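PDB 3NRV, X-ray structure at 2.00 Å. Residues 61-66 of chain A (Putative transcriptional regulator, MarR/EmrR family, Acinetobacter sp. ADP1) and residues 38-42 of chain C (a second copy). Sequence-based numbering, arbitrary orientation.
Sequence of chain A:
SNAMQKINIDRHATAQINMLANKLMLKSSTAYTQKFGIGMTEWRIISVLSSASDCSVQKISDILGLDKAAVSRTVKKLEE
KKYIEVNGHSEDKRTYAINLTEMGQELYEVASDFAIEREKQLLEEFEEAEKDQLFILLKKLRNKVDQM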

ATOM      1  N   SER A  61       1.863  -3.210  11.297  1.00 29.74           N
ATOM      2  CA  SER A  61       0.783  -2.377  11.807  1.00 28.18           C
ATOM      3  C   SER A  61       0.705  -1.047  11.012  1.00 29.59           C
ATOM      4  O   SER A  61      -0.364  -0.576  10.621  1.00 28.60           O
ATOM      5  CB  SER A  61       1.072  -2.101  13.296  1.00 35.48           C
ATOM      6  OG  SER A  61       0.191  -1.136  13.849  1.00 43.49           O
ATOM      7  N   ASP A  62       1.855  -0.441  10.785  1.00 28.19           N
ATOM      8  CA  ASP A  62       1.908   0.790  10.009  1.00 29.53           C
ATOM      9  C   ASP A  62       1.326   0.592   8.596  1.00 24.83           C
ATOM     10  O   ASP A  62       0.312   1.192   8.232  1.00 28.50           O
ATOM     11  CB  ASP A  62       3.346   1.263   9.937  1.00 24.29           C
ATOM     12  CG  ASP A  62       3.526   2.469   9.021  1.00 26.52           C
ATOM     13  OD1 ASP A  62       2.520   3.086   8.636  1.00 27.69           O
ATOM     14  OD2 ASP A  62       4.684   2.778   8.692  1.00 27.70           O
ATOM     15  N   ILE A  63       1.966  -0.262   7.813  1.00 24.59           N
ATOM     16  CA  ILE A  63       1.599  -0.346   6.412  1.00 23.89           C
ATOM     17  C   ILE A  63       0.223  -0.925   6.155  1.00 31.03           C
ATOM     18  O   ILE A  63      -0.347  -0.652   5.113  1.00 26.94           O
ATOM     19  CB  ILE A  63       2.659  -1.061   5.553  1.00 27.64           C
ATOM     20  CG1 ILE A  63       2.621  -2.583   5.757  1.00 25.05           C
ATOM     21  CG2 ILE A  63       4.040  -0.468   5.797  1.00 24.76           C
ATOM     22  CD1 ILE A  63       3.372  -3.312   4.613  1.00 28.78           C
ATOM     23  N   LEU A  64      -0.323  -1.705   7.091  1.00 25.07           N
ATOM     24  CA  LEU A  64      -1.655  -2.271   6.897  1.00 24.06           C
ATOM     25  C   LEU A  64      -2.713  -1.382   7.498  1.00 29.98           C
ATOM     26  O   LEU A  64      -3.898  -1.612   7.291  1.00 31.01           O
ATOM     27  CB  LEU A  64      -1.779  -3.695   7.507  1.00 27.75           C
ATOM     28  CG  LEU A  64      -0.899  -4.780   6.888  1.00 30.15           C
ATOM     29  CD1 LEU A  64      -1.316  -6.138   7.442  1.00 29.53           C
ATOM     30  CD2 LEU A  64      -1.028  -4.758   5.328  1.00 30.25           C
ATOM     31  N   GLY A  65      -2.285  -0.369   8.251  1.00 30.26           N
ATOM     32  CA  GLY A  65      -3.224   0.512   8.925  1.00 27.02           C
ATOM     33  C   GLY A  65      -4.010  -0.242   9.989  1.00 34.13           C
ATOM     34  O   GLY A  65      -5.201  -0.000  10.169  1.00 30.19           O
ATOM     35  N   LEU A  66      -3.334  -1.154  10.691  1.00 31.20           N
ATOM     36  CA  LEU A  66      -3.953  -1.965  11.746  1.00 33.48           C
ATOM     37  C   LEU A  66      -3.354  -1.663  13.107  1.00 31.85           C
ATOM     38  O   LEU A  66      -2.177  -1.349  13.208  1.00 34.79           O
ATOM     39  CB  LEU A  66      -3.727  -3.449  11.465  1.00 29.54           C
ATOM     40  CG  LEU A  66      -4.423  -3.994  10.222  1.00 37.85           C
ATOM     41  CD1 LEU A  66      -3.938  -5.428   9.933  1.00 37.20           C
ATOM     42  CD2 LEU A  66      -5.938  -3.930  10.400  1.00 32.84           C
TER
ATOM     43  N   ILE C  38       7.174   9.617  11.729  1.00 26.85           N
ATOM     44  CA  ILE C  38       5.810   9.169  11.410  1.00 30.63           C
ATOM     45  C   ILE C  38       5.892   7.900  10.569  1.00 26.74           C
ATOM     46  O   ILE C  38       6.903   7.651   9.932  1.00 29.31           O
ATOM     47  CB  ILE C  38       5.039  10.246  10.607  1.00 34.09           C
ATOM     48  CG1 ILE C  38       5.845  10.646   9.366  1.00 30.29           C
ATOM     49  CG2 ILE C  38       4.787  11.468  11.462  1.00 32.20           C
ATOM     50  CD1 ILE C  38       5.071  11.488   8.367  1.00 31.42           C
ATOM     51  N   GLY C  39       4.841   7.095  10.568  1.00 26.13           N
ATOM     52  CA  GLY C  39       4.808   5.907   9.727  1.00 27.59           C
ATOM     53  C   GLY C  39       4.441   6.227   8.286  1.00 27.25           C
ATOM     54  O   GLY C  39       4.050   7.358   7.963  1.00 26.09           O
HETATM   55  N   MSE C  40       4.566   5.231   7.410  1.00 25.41           N
HETATM   56  CA  MSE C  40       4.259   5.396   5.988  1.00 25.11           C
HETATM   57  C   MSE C  40       2.781   5.751   5.794  1.00 22.91           C
HETATM   58  O   MSE C  40       2.415   6.594   4.973  1.00 24.58           O
HETATM   59  CB  MSE C  40       4.606   4.083   5.242  1.00 26.08           C
HETATM   60  CG  MSE C  40       4.049   3.977   3.794  1.00 32.72           C
HETATM   61 SE   MSE C  40       4.804   5.524   2.807  0.80 43.46          SE
HETATM   62  CE  MSE C  40       4.696   4.856   0.978  1.00 36.60           C
ATOM     63  N   THR C  41       1.914   5.105   6.557  1.00 23.92           N
ATOM     64  CA  THR C  41       0.486   5.362   6.398  1.00 25.44           C
ATOM     65  C   THR C  41       0.103   6.766   6.867  1.00 25.61           C
ATOM     66  O   THR C  41      -0.707   7.450   6.235  1.00 24.64           O
ATOM     67  CB  THR C  41      -0.362   4.273   7.068  1.00 28.56           C
ATOM     68  OG1 THR C  41      -0.108   3.027   6.402  1.00 27.43           O
ATOM     69  CG2 THR C  41      -1.850   4.618   6.966  1.00 26.31           C
ATOM     70  N   GLU C  42       0.702   7.213   7.963  1.00 25.29           N
ATOM     71  CA  GLU C  42       0.563   8.618   8.360  1.00 22.91           C
ATOM     72  C   GLU C  42       0.970   9.563   7.228  1.00 21.82           C
ATOM     73  O   GLU C  42       0.243  10.519   6.912  1.00 25.37           O
ATOM     74  CB  GLU C  42       1.375   8.891   9.635  1.00 22.69           C
ATOM     75  CG  GLU C  42       0.702   8.231  10.840  1.00 26.20           C
ATOM     76  CD  GLU C  42       1.511   8.312  12.122  1.00 33.90           C
ATOM     77  OE1 GLU C  42       2.740   8.158  12.081  1.00 34.03           O
ATOM     78  OE2 GLU C  42       0.899   8.523  13.179  1.00 39.70           O
TER
HETATM   79  O   HOH W   1       1.425   5.027  10.022  1.00 34.38           O
HETATM   80  O   HOH W   2      -0.056   2.164   3.909  1.00 30.76           O

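The carboxylate of Asp62(A) accepts hydrogen bonds from two backbone amides at the start of a helix in the other copy of the protein. Gly39(C) occupies the N-cap position of that helix but has no side chain to accept from the free amides beyond it, and Asp62(A) supplies the acceptors instead. Met40(C) N donates to Asp62(A) OD2 at 2.8 Å with an N-H...acceptor angle of 153°, and Thr41(C) N donates to Asp62(A) OD1 at 3.0 Å and 170°. Proximity alone would mislead here: Asp62(A) OD1 also lies 3.2 Å from Met40(C) N, but the angle is poor and the pair is not a hydrogen bond.

The aspartate reaches this position with chi1 at 174° (t) and chi2 at 13°. Its CA-to-CB bond points sideways, yet the end of the side chain comes nearer the other stretch. The close fit also depends on Gly39(C), whose CA is 3.3 Å from Asp62(A) OD2. An ideal CB on that glycine would point toward chain A and fall 2.8 Å from Asp62(A) CG, a clash.

Thr41(C) adds a bond in the same direction. Its CA-to-CB bond points toward chain A, and with chi1 at -64° (m) Thr41(C) OG1 donates to Asp62(A) O at 2.6 Å. Asp62(A) O also accepts from Gly65(A) N at 3.0 Å, so the threonine hydroxyl joins a bond that closes the last turn of the chain A helix. Gly65(A) leaves the helix in a Schellman motif with phi/psi of 66/38, and the positive phi by itself favours glycine. The second bond back, Leu66(A) N to Ser61(A) O, is 3.0 Å long.

Two waters extend the polar network. Water 1 donates to Asp62(A) OD1 at 2.6 Å and accepts from Glu42(C) N at 3.1 Å, linking the carboxylate to a further amide of the chain C helix. Water 2 donates to Ile63(A) O at 3.1 Å and to Thr41(C) OG1 at 2.6 Å, so OG1 acts as both donor and acceptor.

The two stretches bury 203 Å² in total. Asp62(A) contributes 70 Å² and Thr41(C) 52 Å², together more than half, consistent with a contact centred on the polar pair. Ile63(A) and Met40(C), a selenomethionine, lose 23 and 29 Å²; both side chains leave CA sideways and lead away at their ends. Within chain C, Gly39(C) N donates to Glu42(C) OE1 at 2.8 Å and 164°, tying the N-cap residue to the first turn.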